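PDB 2EKL: D-3-phosphoglycerate dehydrogenase from Sulfolobus tokodaii, which probably oxidises D-3-phosphoglycerate with NAD as cofactor, the step that opens serine biosynthesis. Local coordinates for residues A[214-219]-A[239-244]. Sequence-based numbering, arbitrary orientation.
Sequences IDYPQF and GKALLD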
loop_
_atom_site.group_PDB
_atom_site.type_symbol
_atom_site.label_atom_id
_atom_site.label_comp_id
_atom_site.label_asym_id
_atom_site.label_seq_id
_atom_site.Cartn_x
_atom_site.Cartn_y
_atom_site.Cartn_z
ATOM N N ILE A 214 -3.055 -18.757 -14.892
ATOM C CA ILE A 214 -1.722 -18.911 -14.338
ATOM C C ILE A 214 -1.643 -20.341 -13.827
ATOM O O ILE A 214 -2.098 -20.648 -12.722
ATOM C CB ILE A 214 -1.467 -17.912 -13.183
ATOM C CG1 ILE A 214 -1.728 -16.480 -13.668
ATOM C CG2 ILE A 214 -0.025 -18.020 -12.710
ATOM C CD1 ILE A 214 -0.897 -16.067 -14.878
ATOM N N ASP A 215 -1.083 -21.215 -14.660
ATOM C CA ASP A 215 -0.948 -22.629 -14.336
ATOM C C ASP A 215 0.529 -23.010 -14.297
ATOM O O ASP A 215 1.404 -22.142 -14.320
ATOM C CB ASP A 215 -1.691 -23.480 -15.377
ATOM C CG ASP A 215 -2.247 -24.772 -14.796
ATOM O OD1 ASP A 215 -1.503 -25.484 -14.089
ATOM O OD2 ASP A 215 -3.429 -25.077 -15.052
ATOM N N TYR A 216 0.812 -24.306 -14.249
ATOM C CA TYR A 216 2.193 -24.762 -14.167
ATOM C C TYR A 216 3.182 -24.187 -15.175
ATOM O O TYR A 216 4.268 -23.755 -14.794
ATOM C CB TYR A 216 2.249 -26.293 -14.192
ATOM C CG TYR A 216 2.169 -26.887 -12.806
ATOM C CD1 TYR A 216 3.302 -26.941 -11.994
ATOM C CD2 TYR A 216 0.957 -27.333 -12.278
ATOM C CE1 TYR A 216 3.235 -27.420 -10.693
ATOM C CE2 TYR A 216 0.879 -27.819 -10.975
ATOM C CZ TYR A 216 2.020 -27.858 -10.189
ATOM O OH TYR A 216 1.953 -28.319 -8.896
ATOM N N PRO A 217 2.834 -24.178 -16.473
ATOM C CA PRO A 217 3.767 -23.631 -17.465
ATOM C C PRO A 217 4.106 -22.165 -17.201
ATOM O O PRO A 217 5.252 -21.742 -17.361
ATOM C CB PRO A 217 3.022 -23.820 -18.783
ATOM C CG PRO A 217 2.161 -25.027 -18.518
ATOM C CD PRO A 217 1.641 -24.736 -17.129
ATOM N N GLN A 218 3.099 -21.398 -16.794
ATOM C CA GLN A 218 3.280 -19.980 -16.510
ATOM C C GLN A 218 4.170 -19.773 -15.287
ATOM O O GLN A 218 5.028 -18.895 -15.284
ATOM C CB GLN A 218 1.920 -19.304 -16.289
ATOM C CG GLN A 218 1.019 -19.246 -17.529
ATOM C CD GLN A 218 0.524 -20.613 -17.977
ATOM O OE1 GLN A 218 0.033 -21.404 -17.171
ATOM N NE2 GLN A 218 0.636 -20.890 -19.269
ATOM N N PHE A 219 3.963 -20.576 -14.248
ATOM C CA PHE A 219 4.783 -20.470 -13.045
ATOM C C PHE A 219 6.244 -20.773 -13.378
ATOM O O PHE A 219 7.157 -20.151 -12.840
ATOM C CB PHE A 219 4.295 -21.450 -11.971
ATOM C CG PHE A 219 3.213 -20.897 -11.085
ATOM C CD1 PHE A 219 3.504 -19.919 -10.136
ATOM C CD2 PHE A 219 1.903 -21.344 -11.204
ATOM C CE1 PHE A 219 2.505 -19.392 -9.320
ATOM C CE2 PHE A 219 0.890 -20.823 -10.392
ATOM C CZ PHE A 219 1.194 -19.845 -9.449
ATOM N N GLY A 239 -4.116 -22.823 -7.565
ATOM C CA GLY A 239 -3.675 -22.757 -6.181
ATOM C C GLY A 239 -2.678 -23.810 -5.753
ATOM O O GLY A 239 -1.783 -23.542 -4.950
ATOM N N LYS A 240 -2.834 -25.021 -6.271
ATOM C CA LYS A 240 -1.923 -26.094 -5.920
ATOM C C LYS A 240 -0.549 -25.842 -6.539
ATOM O O LYS A 240 0.477 -26.093 -5.909
ATOM C CB LYS A 240 -2.512 -27.433 -6.364
ATOM C CG LYS A 240 -3.787 -27.772 -5.597
ATOM C CD LYS A 240 -4.507 -28.995 -6.158
ATOM C CE LYS A 240 -5.755 -29.300 -5.343
ATOM N NZ LYS A 240 -6.495 -30.477 -5.870
ATOM N N ALA A 241 -0.530 -25.328 -7.764
ATOM C CA ALA A 241 0.734 -25.021 -8.421
ATOM C C ALA A 241 1.395 -23.884 -7.637
ATOM O O ALA A 241 2.607 -23.883 -7.427
ATOM C CB ALA A 241 0.487 -24.592 -9.869
ATOM N N LEU A 242 0.586 -22.920 -7.201
ATOM C CA LEU A 242 1.096 -21.786 -6.434
ATOM C C LEU A 242 1.798 -22.257 -5.166
ATOM O O LEU A 242 2.919 -21.851 -4.876
ATOM C CB LEU A 242 -0.051 -20.840 -6.056
ATOM C CG LEU A 242 0.314 -19.664 -5.143
ATOM C CD1 LEU A 242 1.276 -18.716 -5.855
ATOM C CD2 LEU A 242 -0.965 -18.935 -4.741
ATOM N N LEU A 243 1.131 -23.115 -4.400
ATOM C CA LEU A 243 1.713 -23.626 -3.166
ATOM C C LEU A 243 3.030 -24.334 -3.468
ATOM O O LEU A 243 4.009 -24.197 -2.736
ATOM C CB LEU A 243 0.734 -24.592 -2.487
ATOM C CG LEU A 243 1.211 -25.271 -1.197
ATOM C CD1 LEU A 243 1.557 -24.228 -0.146
ATOM C CD2 LEU A 243 0.118 -26.194 -0.686
ATOM N N ASP A 244 3.045 -25.086 -4.562
ATOM C CA ASP A 244 4.228 -25.820 -4.992
ATOM C C ASP A 244 5.394 -24.856 -5.196
ATOM O O ASP A 244 6.490 -25.054 -4.661
ATOM C CB ASP A 244 3.915 -26.560 -6.299
ATOM C CG ASP A 244 5.022 -27.508 -6.725
ATOM O OD1 ASP A 244 6.061 -27.574 -6.035
ATOM O OD2 ASP A 244 4.846 -28.192 -7.757
#
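Tyr216 lays one face of its ring on the methyl of Ala241, a CH-pi contact with Ala241 CB 3.6 Å from the Tyr216 ring centroid and 18° off the ring normal. Ala241 CB lies off centre over the ring, closest to Tyr216 CE2 at 3.4 Å. Beyond it the phenol reaches Asp244: Tyr216 OH donates a hydrogen bond to Asp244 OD2 (3.1 Å), which lies at the ring edge, in its plane, and accepts on the anti lone pair. Ring and carboxylate planes are 66° apart. Asp244 CG, anti to the backbone N (chi1 -172°), is thereby set beside the phenol oxygen; OD2 has a second, weak and long, ion-pair partner in Lys248 NZ. Phe219, deeper in the contact, flanks the same methyl, its CD2 3.8 Å from Ala241 CB, so the methyl lies between the Tyr216 face and the CD2-CE2 side of Phe219. The tip of the Phe219 ring continues to Leu242, with CZ 3.6 Å from Leu242 CA and CE1 3.7 Å from Leu242 CD1; Ile214 CG2 covers the opposite face from Ala241 C. Asn238 ties the two helix starts together, bonding Asp215 OD1 through ND2 and Ala241 N through OD1. Helices 216-221 and 239-247 precede the adjacent parallel strands 226-230 and 251-256 of the Rossmann-type NAD-binding domain, and their first turns meet here, with helix 267-274 packed against Lys240 and Leu243.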